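Local coordinates for protein Dot/Icm T4SS effector (Legionella pneumophila, PDB 6VVE) that probably phosphorylates its targets as a secreted effector kinase that is activated inside the host cell by inositol hexakisphosphate, at residues A[127-132]-A[143-148]. Sequence-based numbering, arbitrary orientation.
With ADP (adenosine-5'-diphosphate), chain C.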
loop_
_atom_site.group_PDB
_atom_site.type_symbol
_atom_site.label_atom_id
_atom_site.label_comp_id
_atom_site.label_asym_id
_atom_site.label_seq_id
_atom_site.Cartn_x
_atom_site.Cartn_y
_atom_site.Cartn_z
ATOM N N HIS A 127 1.580 3.002 7.180
ATOM C CA HIS A 127 0.627 1.911 6.990
ATOM C C HIS A 127 1.010 0.968 5.859
ATOM O O HIS A 127 0.326 -0.039 5.650
ATOM C CB HIS A 127 -0.770 2.475 6.718
ATOM C CG HIS A 127 -1.390 3.157 7.904
ATOM N ND1 HIS A 127 -1.942 2.460 8.960
ATOM C CD2 HIS A 127 -1.560 4.470 8.191
ATOM C CE1 HIS A 127 -2.415 3.313 9.850
ATOM N NE2 HIS A 127 -2.192 4.540 9.410
ATOM N N PHE A 128 2.072 1.260 5.123
ATOM C CA PHE A 128 2.481 0.465 3.976
ATOM C C PHE A 128 3.969 0.162 4.080
ATOM O O PHE A 128 4.764 1.024 4.466
ATOM C CB PHE A 128 2.178 1.198 2.664
ATOM C CG PHE A 128 0.751 1.649 2.541
ATOM C CD1 PHE A 128 0.343 2.856 3.099
ATOM C CD2 PHE A 128 -0.187 0.869 1.887
ATOM C CE1 PHE A 128 -0.977 3.270 2.997
ATOM C CE2 PHE A 128 -1.503 1.281 1.785
ATOM C CZ PHE A 128 -1.898 2.487 2.344
ATOM N N VAL A 129 4.350 -1.063 3.739
ATOM C CA VAL A 129 5.738 -1.525 3.880
ATOM C C VAL A 129 6.292 -1.585 2.456
ATOM O O VAL A 129 6.245 -2.602 1.775
ATOM C CB VAL A 129 5.841 -2.856 4.599
ATOM C CG1 VAL A 129 7.288 -3.329 4.619
ATOM C CG2 VAL A 129 5.291 -2.749 6.002
ATOM N N LEU A 130 6.912 -0.483 2.024
ATOM C CA LEU A 130 7.591 -0.451 0.737
ATOM C C LEU A 130 9.085 -0.724 0.928
ATOM O O LEU A 130 9.598 -0.785 2.054
ATOM C CB LEU A 130 7.370 0.892 0.041
ATOM C CG LEU A 130 5.950 1.131 -0.475
ATOM C CD1 LEU A 130 5.788 2.551 -1.018
ATOM C CD2 LEU A 130 5.604 0.117 -1.556
ATOM N N GLY A 131 9.780 -0.885 -0.191
ATOM C CA GLY A 131 11.185 -1.242 -0.151
ATOM C C GLY A 131 11.784 -1.111 -1.528
ATOM O O GLY A 131 11.181 -0.522 -2.423
ATOM N N LEU A 132 12.983 -1.671 -1.691
ATOM C CA LEU A 132 13.709 -1.550 -2.949
ATOM C C LEU A 132 14.369 -2.874 -3.308
ATOM O O LEU A 132 14.772 -3.649 -2.433
ATOM C CB LEU A 132 14.778 -0.452 -2.879
ATOM C CG LEU A 132 14.279 0.945 -2.521
ATOM C CD1 LEU A 132 15.462 1.880 -2.270
ATOM C CD2 LEU A 132 13.380 1.490 -3.614
ATOM N N PHE A 143 14.700 -8.073 -2.271
ATOM C CA PHE A 143 13.902 -6.901 -1.924
ATOM C C PHE A 143 14.112 -6.584 -0.450
ATOM O O PHE A 143 13.673 -7.345 0.417
ATOM C CB PHE A 143 12.426 -7.158 -2.235
ATOM C CG PHE A 143 11.550 -5.942 -2.134
ATOM C CD1 PHE A 143 11.544 -4.991 -3.145
ATOM C CD2 PHE A 143 10.718 -5.757 -1.043
ATOM C CE1 PHE A 143 10.735 -3.871 -3.056
ATOM C CE2 PHE A 143 9.910 -4.643 -0.950
ATOM C CZ PHE A 143 9.918 -3.698 -1.954
ATOM N N TYR A 144 14.773 -5.458 -0.172
ATOM C CA TYR A 144 14.943 -4.994 1.198
ATOM C C TYR A 144 13.711 -4.207 1.633
ATOM O O TYR A 144 13.117 -3.469 0.840
ATOM C CB TYR A 144 16.177 -4.105 1.334
ATOM C CG TYR A 144 17.498 -4.818 1.535
ATOM C CD1 TYR A 144 17.567 -6.061 2.155
ATOM C CD2 TYR A 144 18.685 -4.230 1.118
ATOM C CE1 TYR A 144 18.777 -6.704 2.346
ATOM C CE2 TYR A 144 19.907 -4.866 1.305
ATOM C CZ TYR A 144 19.944 -6.102 1.918
ATOM O OH TYR A 144 21.152 -6.731 2.104
HETATM N N MSE A 145 13.345 -4.348 2.904
HETATM C CA MSE A 145 12.232 -3.588 3.474
HETATM C C MSE A 145 12.255 -3.639 4.995
HETATM O O MSE A 145 12.843 -4.534 5.568
HETATM C CB MSE A 145 10.893 -4.127 2.961
HETATM C CG MSE A 145 10.633 -5.568 3.364
HETATM SE SE MSE A 145 8.982 -6.281 2.613
HETATM C CE MSE A 145 9.585 -8.133 2.371
ATOM N N PRO A 146 11.615 -2.664 5.640
ATOM C CA PRO A 146 11.538 -2.688 7.106
ATOM C C PRO A 146 10.877 -3.970 7.589
ATOM O O PRO A 146 9.846 -4.400 7.057
ATOM C CB PRO A 146 10.691 -1.456 7.450
ATOM C CG PRO A 146 10.832 -0.539 6.245
ATOM C CD PRO A 146 10.985 -1.460 5.055
ATOM N N LYS A 147 11.487 -4.588 8.599
ATOM C CA LYS A 147 10.891 -5.754 9.237
ATOM C C LYS A 147 9.884 -5.293 10.284
ATOM O O LYS A 147 10.219 -4.499 11.174
ATOM C CB LYS A 147 11.961 -6.631 9.883
ATOM C CG LYS A 147 11.405 -7.614 10.905
ATOM C CD LYS A 147 12.426 -8.667 11.299
ATOM C CE LYS A 147 11.846 -9.646 12.326
ATOM N NZ LYS A 147 11.577 -8.998 13.646
ATOM N N ILE A 148 8.658 -5.800 10.184
ATOM C CA ILE A 148 7.607 -5.489 11.144
ATOM C C ILE A 148 7.338 -6.724 11.995
ATOM O O ILE A 148 7.720 -7.847 11.648
ATOM C CB ILE A 148 6.318 -5.005 10.450
ATOM C CG1 ILE A 148 5.776 -6.085 9.513
ATOM C CG2 ILE A 148 6.597 -3.718 9.676
ATOM C CD1 ILE A 148 4.555 -5.651 8.722
HETATM P PB ADP C . 2.426 -13.363 0.094
HETATM O O1B ADP C . 1.003 -12.881 0.296
HETATM O O2B ADP C . 2.766 -14.587 0.904
HETATM O O3B ADP C . 2.872 -13.425 -1.356
HETATM P PA ADP C . 4.902 -12.310 1.010
HETATM O O1A ADP C . 5.467 -10.927 0.824
HETATM O O2A ADP C . 5.448 -13.453 0.198
HETATM O O3A ADP C . 3.320 -12.179 0.737
HETATM O "O5'" ADP C . 5.054 -12.664 2.564
HETATM C "C5'" ADP C . 4.963 -13.996 3.044
HETATM C "C4'" ADP C . 5.120 -14.000 4.542
HETATM O "O4'" ADP C . 6.400 -13.474 4.946
HETATM C "C3'" ADP C . 4.048 -13.156 5.272
HETATM O "O3'" ADP C . 2.885 -13.874 5.584
HETATM C "C2'" ADP C . 4.798 -12.684 6.536
HETATM O "O2'" ADP C . 4.578 -13.589 7.602
HETATM C "C1'" ADP C . 6.283 -12.676 6.131
HETATM N N9 ADP C . 6.670 -11.274 5.871
HETATM C C8 ADP C . 6.585 -10.655 4.674
HETATM N N7 ADP C . 7.004 -9.366 4.771
HETATM C C5 ADP C . 7.362 -9.161 6.050
HETATM C C6 ADP C . 7.893 -8.026 6.828
HETATM N N6 ADP C . 8.128 -6.846 6.225
HETATM N N1 ADP C . 8.139 -8.213 8.150
HETATM C C2 ADP C . 7.906 -9.400 8.757
HETATM N N3 ADP C . 7.424 -10.470 8.099
HETATM C C4 ADP C . 7.141 -10.417 6.773
#
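Leu132 and Tyr144 form an antiparallel hydrogen-bonded pair, Leu132 N giving to Tyr144 O at 3.1 Å and Tyr144 N returning to Leu132 O at 2.9 Å. The packing is tightest just before this pair. Gly131, without a side chain, lets Tyr144 O come within 3.1 Å of its CA in a CA-H...O contact, and Phe143, its CG anti to the backbone N (chi1 -170°), brings its ring against the backbone, CZ 3.2 Å from Gly131 C, with Leu132 N over one ring face. Back toward Val129 the backbones part, and looser apolar touches replace hydrogen bonds: Val129 CG1 meets SE of Met145 (modelled as selenomethionine) at 4.0 Å, the two side chains crossing at about a right angle, while Val129 CG2 reaches Ile148 CG2, also at 4.0 Å. Partly exposed Pro146, its CD near Leu130 O, marks the more open side. Adenine docks at this wider end, N6 donating to Pro146 O (3.1 Å) and N1 accepting from Ile148 N (3.2 Å); Tyr144, farther along, touches inositol hexakisphosphate. Met145, with Val129 packed against it, is probably at the gatekeeper position, and the two backbone bonds from Pro146 O and Ile148 N to adenine are characteristic of a protein-kinase hinge.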